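Side-chain contacts in tRNA (guanine(6)-N2)-methyltransferase (Thermus thermophilus, PDB 3TMA), which transfers a methyl group from S-adenosyl-L-methionine to the N2 atom of guanosine 6 in tRNA(Phe): residues 120-125 against 156-161; 69-74 against 191-196. One frame throughout, in Å; residues are numbered along the deposited sequence. Where two conformers were deposited one is given.

Interaction 1: residues 120-125 against 156-161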
ATOM      1  N   GLY A 120       6.903  21.351  -7.702  1.00 52.85           N
ATOM      2  CA  GLY A 120       6.843  22.773  -8.057  1.00 55.13           C
ATOM      3  C   GLY A 120       8.123  23.240  -8.729  1.00 57.45           C
ATOM      4  O   GLY A 120       9.056  22.466  -8.885  1.00 58.45           O
ATOM      5  N   GLU A 121       8.175  24.508  -9.116  1.00 59.36           N
ATOM      6  CA  GLU A 121       9.346  25.061  -9.777  1.00 61.35           C
ATOM      7  C   GLU A 121      10.265  25.696  -8.734  1.00 60.12           C
ATOM      8  O   GLU A 121       9.792  26.460  -7.882  1.00 60.08           O
ATOM      9  CB  GLU A 121       8.932  26.155 -10.774  1.00 65.78           C
ATOM     10  CG  GLU A 121       8.224  25.681 -12.041  1.00 69.32           C
ATOM     11  CD  GLU A 121       8.433  26.666 -13.196  0.50 74.77           C
ATOM     12  OE1 GLU A 121       8.091  27.856 -13.037  0.50 76.10           O
ATOM     13  OE2 GLU A 121       8.995  26.271 -14.239  0.50 77.33           O
ATOM     14  N   HIS A 122      11.568  25.421  -8.842  1.00 57.04           N
ATOM     15  CA  HIS A 122      12.579  25.975  -7.929  1.00 55.07           C
ATOM     16  C   HIS A 122      13.849  26.240  -8.726  1.00 55.82           C
ATOM     17  O   HIS A 122      14.102  25.541  -9.697  1.00 55.62           O
ATOM     18  CB  HIS A 122      12.878  24.986  -6.804  1.00 51.26           C
ATOM     19  CG  HIS A 122      11.679  24.651  -5.978  1.00 48.75           C
ATOM     20  ND1 HIS A 122      11.020  23.444  -6.076  1.00 52.24           N
ATOM     21  CD2 HIS A 122      10.981  25.393  -5.086  1.00 48.17           C
ATOM     22  CE1 HIS A 122       9.975  23.451  -5.265  1.00 49.57           C
ATOM     23  NE2 HIS A 122       9.924  24.627  -4.660  1.00 50.03           N
ATOM     24  N   PRO A 123      14.645  27.250  -8.326  1.00 56.67           N
ATOM     25  CA  PRO A 123      15.896  27.505  -9.041  1.00 58.63           C
ATOM     26  C   PRO A 123      17.036  26.522  -8.689  1.00 56.77           C
ATOM     27  O   PRO A 123      18.154  26.704  -9.164  1.00 60.12           O
ATOM     28  CB  PRO A 123      16.251  28.933  -8.609  1.00 60.78           C
ATOM     29  CG  PRO A 123      15.783  28.974  -7.182  1.00 59.75           C
ATOM     30  CD  PRO A 123      14.493  28.140  -7.156  1.00 56.13           C
ATOM     31  N   PHE A 124      16.748  25.454  -7.946  1.00 51.52           N
ATOM     32  CA  PHE A 124      17.778  24.454  -7.604  1.00 48.72           C
ATOM     33  C   PHE A 124      17.235  23.047  -7.913  1.00 46.53           C
ATOM     34  O   PHE A 124      16.016  22.859  -7.972  1.00 43.26           O
ATOM     35  CB  PHE A 124      18.136  24.535  -6.111  1.00 46.05           C
ATOM     36  CG  PHE A 124      16.934  24.458  -5.194  1.00 43.64           C
ATOM     37  CD1 PHE A 124      16.387  23.233  -4.844  1.00 40.03           C
ATOM     38  CD2 PHE A 124      16.339  25.620  -4.713  1.00 42.61           C
ATOM     39  CE1 PHE A 124      15.268  23.158  -4.024  1.00 41.68           C
ATOM     40  CE2 PHE A 124      15.219  25.563  -3.903  1.00 43.59           C
ATOM     41  CZ  PHE A 124      14.692  24.331  -3.538  1.00 44.06           C
ATOM     42  N   THR A 125      18.129  22.056  -8.021  1.00 44.05           N
ATOM     43  CA  THR A 125      17.722  20.663  -8.225  1.00 42.10           C
ATOM     44  C   THR A 125      17.819  19.840  -6.946  1.00 38.92           C
ATOM     45  O   THR A 125      18.474  20.256  -5.966  1.00 36.59           O
ATOM     46  CB  THR A 125      18.635  20.001  -9.291  1.00 43.85           C
ATOM     47  OG1 THR A 125      19.978  19.972  -8.781  1.00 43.55           O
ATOM     48  CG2 THR A 125      18.588  20.804 -10.636  1.00 44.69           C
ATOM     49  N   VAL A 156      14.659  15.300   2.741  1.00 33.94           N
ATOM     50  CA  VAL A 156      14.297  16.693   2.580  1.00 35.76           C
ATOM     51  C   VAL A 156      13.313  16.776   1.414  1.00 38.90           C
ATOM     52  O   VAL A 156      13.625  16.325   0.294  1.00 40.38           O
ATOM     53  CB  VAL A 156      15.532  17.564   2.223  1.00 39.20           C
ATOM     54  CG1 VAL A 156      15.119  19.076   2.102  1.00 37.59           C
ATOM     55  CG2 VAL A 156      16.668  17.374   3.275  1.00 36.54           C
ATOM     56  N   ASP A 157      12.092  17.235   1.667  1.00 37.40           N
ATOM     57  CA  ASP A 157      11.119  17.323   0.568  1.00 41.66           C
ATOM     58  C   ASP A 157      10.716  18.778   0.451  1.00 43.50           C
ATOM     59  O   ASP A 157      10.260  19.383   1.448  1.00 40.25           O
ATOM     60  CB  ASP A 157       9.859  16.497   0.844  1.00 41.78           C
ATOM     61  CG  ASP A 157      10.081  14.976   0.728  1.00 50.89           C
ATOM     62  OD1 ASP A 157      11.203  14.476   0.974  1.00 58.62           O
ATOM     63  OD2 ASP A 157       9.104  14.272   0.413  1.00 58.80           O
ATOM     64  N   VAL A 158      10.839  19.323  -0.756  1.00 43.70           N
ATOM     65  CA  VAL A 158      10.427  20.686  -1.009  1.00 47.37           C
ATOM     66  C   VAL A 158       9.151  20.654  -1.849  1.00 51.35           C
ATOM     67  O   VAL A 158       9.109  20.034  -2.922  1.00 51.37           O
ATOM     68  CB  VAL A 158      11.536  21.501  -1.733  1.00 50.38           C
ATOM     69  CG1 VAL A 158      11.084  22.966  -1.917  1.00 53.41           C
ATOM     70  CG2 VAL A 158      12.855  21.458  -0.935  1.00 47.65           C
ATOM     71  N   ARG A 159       8.084  21.241  -1.320  1.00 52.35           N
ATOM     72  CA  ARG A 159       6.786  21.162  -1.992  1.00 55.98           C
ATOM     73  C   ARG A 159       6.216  22.554  -2.097  1.00 58.50           C
ATOM     74  O   ARG A 159       5.796  23.147  -1.101  1.00 58.07           O
ATOM     75  CB  ARG A 159       5.832  20.229  -1.247  1.00 54.13           C
ATOM     76  CG  ARG A 159       6.512  18.995  -0.611  1.00 53.25           C
ATOM     77  CD  ARG A 159       5.567  17.834  -0.500  1.00 47.82           C
ATOM     78  NE  ARG A 159       6.244  16.588  -0.112  1.00 42.72           N
ATOM     79  CZ  ARG A 159       5.904  15.816   0.918  1.00 42.92           C
ATOM     80  NH1 ARG A 159       4.887  16.158   1.716  1.00 45.10           N
ATOM     81  NH2 ARG A 159       6.604  14.706   1.173  1.00 39.98           N
ATOM     82  N   GLY A 160       6.239  23.097  -3.302  1.00 62.22           N
ATOM     83  CA  GLY A 160       5.861  24.503  -3.495  1.00 65.47           C
ATOM     84  C   GLY A 160       6.769  25.384  -2.665  1.00 64.48           C
ATOM     85  O   GLY A 160       7.992  25.313  -2.799  1.00 62.92           O
ATOM     86  N   GLU A 161       6.172  26.193  -1.787  1.00 64.30           N
ATOM     87  CA  GLU A 161       6.934  27.116  -0.962  1.00 63.41           C
ATOM     88  C   GLU A 161       7.387  26.540   0.396  1.00 59.17           C
ATOM     89  O   GLU A 161       8.187  27.175   1.087  1.00 59.44           O
ATOM     90  CB  GLU A 161       6.158  28.419  -0.721  1.00 67.69           C
ATOM     91  CG  GLU A 161       5.337  28.943  -1.916  1.00 73.58           C
TER

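Interaction 2: residues 69-74 against 191-196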
ATOM      1  N   GLY A  69       3.147  -0.988  12.525  1.00 34.58           N
ATOM      2  CA  GLY A  69       2.077  -1.981  12.420  1.00 34.30           C
ATOM      3  C   GLY A  69       1.053  -1.611  11.348  1.00 35.97           C
ATOM      4  O   GLY A  69       0.031  -2.320  11.154  1.00 35.09           O
ATOM      5  N   LEU A  70       1.285  -0.479  10.681  1.00 32.24           N
ATOM      6  CA  LEU A  70       0.335   0.022   9.660  1.00 30.58           C
ATOM      7  C   LEU A  70       0.296  -0.934   8.484  1.00 30.98           C
ATOM      8  O   LEU A  70       1.333  -1.369   8.000  1.00 32.08           O
ATOM      9  CB  LEU A  70       0.751   1.416   9.174  1.00 28.85           C
ATOM     10  CG  LEU A  70       0.542   2.510  10.213  1.00 30.01           C
ATOM     11  CD1 LEU A  70       1.271   3.818   9.824  1.00 28.81           C
ATOM     12  CD2 LEU A  70      -0.952   2.730  10.466  1.00 28.62           C
ATOM     13  N   ARG A  71      -0.902  -1.303   8.060  1.00 30.00           N
ATOM     14  CA  ARG A  71      -1.056  -2.205   6.935  1.00 31.48           C
ATOM     15  C   ARG A  71      -1.337  -1.492   5.607  1.00 29.83           C
ATOM     16  O   ARG A  71      -1.340  -2.141   4.557  1.00 30.31           O
ATOM     17  CB  ARG A  71      -2.169  -3.209   7.231  1.00 33.11           C
ATOM     18  CG  ARG A  71      -1.853  -4.052   8.466  1.00 42.62           C
ATOM     19  CD  ARG A  71      -1.303  -5.333   7.985  1.00 55.09           C
ATOM     20  NE  ARG A  71      -1.784  -6.405   8.820  1.00 64.40           N
ATOM     21  CZ  ARG A  71      -1.621  -7.693   8.563  1.00 68.04           C
ATOM     22  NH1 ARG A  71      -1.080  -8.092   7.420  1.00 63.04           N
ATOM     23  NH2 ARG A  71      -2.058  -8.581   9.448  1.00 72.30           N
ATOM     24  N   LEU A  72      -1.580  -0.185   5.628  1.00 26.80           N
ATOM     25  CA  LEU A  72      -1.769   0.502   4.352  1.00 27.65           C
ATOM     26  C   LEU A  72      -0.574   1.383   3.977  1.00 28.85           C
ATOM     27  O   LEU A  72      -0.667   2.157   3.035  1.00 27.96           O
ATOM     28  CB  LEU A  72      -3.038   1.346   4.396  1.00 25.71           C
ATOM     29  CG  LEU A  72      -4.299   0.457   4.443  1.00 32.45           C
ATOM     30  CD1 LEU A  72      -5.471   1.194   5.092  1.00 36.16           C
ATOM     31  CD2 LEU A  72      -4.628  -0.014   3.019  1.00 30.84           C
ATOM     32  N   ALA A  73       0.537   1.277   4.704  1.00 25.54           N
ATOM     33  CA  ALA A  73       1.656   2.181   4.435  1.00 25.55           C
ATOM     34  C   ALA A  73       2.794   1.489   3.714  1.00 25.70           C
ATOM     35  O   ALA A  73       3.086   0.315   3.968  1.00 26.96           O
ATOM     36  CB  ALA A  73       2.165   2.829   5.737  1.00 24.39           C
ATOM     37  N   HIS A  74       3.466   2.229   2.847  1.00 25.93           N
ATOM     38  CA  HIS A  74       4.711   1.738   2.252  0.50 28.52           C
ATOM     39  C   HIS A  74       5.906   2.211   3.078  1.00 29.69           C
ATOM     40  O   HIS A  74       6.581   1.378   3.711  1.00 31.64           O
ATOM     41  CB  HIS A  74       4.842   2.199   0.806  0.50 29.68           C
ATOM     42  CG  HIS A  74       3.861   1.556  -0.110  0.50 31.17           C
ATOM     43  ND1 HIS A  74       3.741   0.185  -0.230  0.50 31.85           N
ATOM     44  CD2 HIS A  74       2.970   2.091  -0.977  0.50 35.49           C
ATOM     45  CE1 HIS A  74       2.824  -0.090  -1.141  0.50 33.68           C
ATOM     46  NE2 HIS A  74       2.303   1.051  -1.563  0.50 30.62           N
ATOM     47  N   LEU A 191      -2.266  -3.050  -1.370  1.00 33.59           N
ATOM     48  CA  LEU A 191      -3.419  -3.128  -2.243  1.00 36.43           C
ATOM     49  C   LEU A 191      -4.403  -4.224  -1.848  1.00 34.62           C
ATOM     50  O   LEU A 191      -5.630  -3.998  -1.839  1.00 35.27           O
ATOM     51  CB  LEU A 191      -2.980  -3.347  -3.683  1.00 39.20           C
ATOM     52  CG  LEU A 191      -3.228  -2.065  -4.469  1.00 49.68           C
ATOM     53  CD1 LEU A 191      -2.635  -2.203  -5.869  1.00 57.67           C
ATOM     54  CD2 LEU A 191      -4.748  -1.843  -4.502  1.00 48.54           C
ATOM     55  N   ALA A 192      -3.883  -5.375  -1.447  1.00 33.05           N
ATOM     56  CA  ALA A 192      -4.728  -6.434  -0.899  1.00 32.09           C
ATOM     57  C   ALA A 192      -5.518  -5.996   0.350  1.00 31.65           C
ATOM     58  O   ALA A 192      -6.722  -6.284   0.481  1.00 33.04           O
ATOM     59  CB  ALA A 192      -3.857  -7.676  -0.580  1.00 31.36           C
ATOM     60  N   GLN A 193      -4.842  -5.339   1.283  1.00 30.29           N
ATOM     61  CA  GLN A 193      -5.509  -4.785   2.514  1.00 29.61           C
ATOM     62  C   GLN A 193      -6.598  -3.755   2.142  1.00 30.78           C
ATOM     63  O   GLN A 193      -7.698  -3.720   2.736  1.00 29.38           O
ATOM     64  CB  GLN A 193      -4.447  -4.115   3.422  1.00 31.09           C
ATOM     65  CG  GLN A 193      -5.016  -3.382   4.671  1.00 27.14           C
ATOM     66  CD  GLN A 193      -5.597  -4.351   5.692  1.00 35.82           C
ATOM     67  OE1 GLN A 193      -6.530  -4.002   6.397  1.00 36.99           O
ATOM     68  NE2 GLN A 193      -5.068  -5.579   5.748  1.00 28.92           N
ATOM     69  N   ALA A 194      -6.310  -2.931   1.118  1.00 31.85           N
ATOM     70  CA  ALA A 194      -7.315  -1.972   0.629  1.00 32.49           C
ATOM     71  C   ALA A 194      -8.557  -2.668   0.046  1.00 33.52           C
ATOM     72  O   ALA A 194      -9.694  -2.227   0.304  1.00 33.60           O
ATOM     73  CB  ALA A 194      -6.690  -1.040  -0.437  1.00 32.79           C
ATOM     74  N   LEU A 195      -8.372  -3.751  -0.729  1.00 32.70           N
ATOM     75  CA  LEU A 195      -9.563  -4.489  -1.225  1.00 34.67           C
ATOM     76  C   LEU A 195     -10.413  -5.016  -0.062  1.00 33.90           C
ATOM     77  O   LEU A 195     -11.666  -4.978  -0.097  1.00 34.22           O
ATOM     78  CB  LEU A 195      -9.167  -5.684  -2.125  1.00 35.81           C
ATOM     79  CG  LEU A 195      -8.484  -5.307  -3.442  1.00 40.52           C
ATOM     80  CD1 LEU A 195      -8.057  -6.581  -4.218  1.00 41.26           C
ATOM     81  CD2 LEU A 195      -9.449  -4.436  -4.285  1.00 35.24           C
ATOM     82  N   LEU A 196      -9.729  -5.584   0.927  1.00 32.16           N
ATOM     83  CA  LEU A 196     -10.356  -6.068   2.154  0.50 32.37           C
ATOM     84  C   LEU A 196     -11.247  -4.996   2.814  1.00 33.98           C
ATOM     85  O   LEU A 196     -12.406  -5.233   3.142  1.00 33.84           O
ATOM     86  CB  LEU A 196      -9.235  -6.453   3.103  0.50 31.50           C
ATOM     87  CG  LEU A 196      -9.410  -7.462   4.207  0.50 33.40           C
ATOM     88  CD1 LEU A 196     -10.007  -8.769   3.689  0.50 31.30           C
ATOM     89  CD2 LEU A 196      -8.031  -7.683   4.800  0.50 33.80           C
TER

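Interaction 1: residues 120-125 against 156-161
The loop 120-125 leaves strand 112-119 and bends back so that His122 meets the C-terminal end of the neighbouring strand, where 156-159 runs out into the turn at Gly160. Gly160 has a positive phi, a backbone shape that glycine adopts readily; the same lack of a side chain suits Gly120, since a CB there would be jammed against the preceding carbonyl O and would lie close to Gly160 CA. The carbonyl of Gly160 receives the one hydrogen bond between the segments: His122 NE2 donates to Gly160 O over 2.8 Å, almost straight at 177°, with the oxygen in the imidazole plane. This in-plane bond restrains the ring, while Val158 packs over one face. Val158 CG1 sits 3.8 Å from the centroid of the His122 ring, 29° off its normal, a CH-pi contact suited to a branched aliphatic side chain. With chi1 at -177°, Val158 turns CG1 rather than CG2 to both rings, and Phe124 meets it edge-on, Phe124 CZ 4.2 Å from Val158 CG1. Phe124 itself is buried against helices 90-99 and 126-141. The loop opens a beta-alpha-beta crossover of the THUMP domain, from strand 112-119 through helix 126-141 to parallel strand 152-159, and packs on the end of its second strand.

Interaction 2: residues 69-74 against 191-196
Gln193 NE2, the amide nitrogen of a residue packed against Arg71 and Leu72, is gripped by two acceptors, Glu220 OE2 and Thr224 OG1, while OE1 at the other end of the amide accepts from Arg197 NE. With both ends engaged, the amide is held in orientation, and its carbon chain becomes a fixed surface for the loop 69-74. Gln193 CB points toward that loop, and CG, anti to the backbone N (chi1 175°), continues to it and is met there by two side chains. Arg71 CB lies 3.8 Å from Gln193 CG and 3.9 Å from Gln193 CD. Leu72 crosses the glutamine chain at about a right angle, and Leu72 CD2 is also 3.8 Å from Gln193 CG. The small alanine next along lets the leucine come close to the helix backbone: Leu72 CD2 is 4.2 Å from Ala194 CB and 3.9 Å from Ala194 N. Beyond CB, Arg71 bends at chi2 (-98°), and its guanidinium pairs with Glu220 OE1 through NH1 and with Ser223 OG through NH2. Glu220 thus serves both residues, one carboxylate oxygen for each, and its negative charge probably offsets that of the arginine. The loop leading to strand 76-84 rests on both helix 189-198 and helix 216-225, while Leu33 of helix 31-41 touches Leu72 and Ala194.

In the fold
Interaction 1 lies within the THUMP domain, whereas interaction 2 joins the N-terminal, THUMP-containing part of the chain to the Rossmann-fold methyltransferase domain. Their centres are 30 Å apart and their nearest atoms about 13 Å, so the two do not meet. In sequence, both segments of interaction 1 fall between 69-74 and 191-196. The two also differ in chemistry: a direct hydrogen bond crosses interaction 1, while mainly carbon atoms meet directly in interaction 2, the polar ends of Arg71 and Gln193 sharing Glu220. Interaction 1 is remote from the annotated sites. In interaction 2, the side chain of Gln193 is about 9 Å from that of Thr216, and that of Ala194 about 11 Å from that of Asn279, both inferred by similarity to bind S-adenosyl-L-methionine.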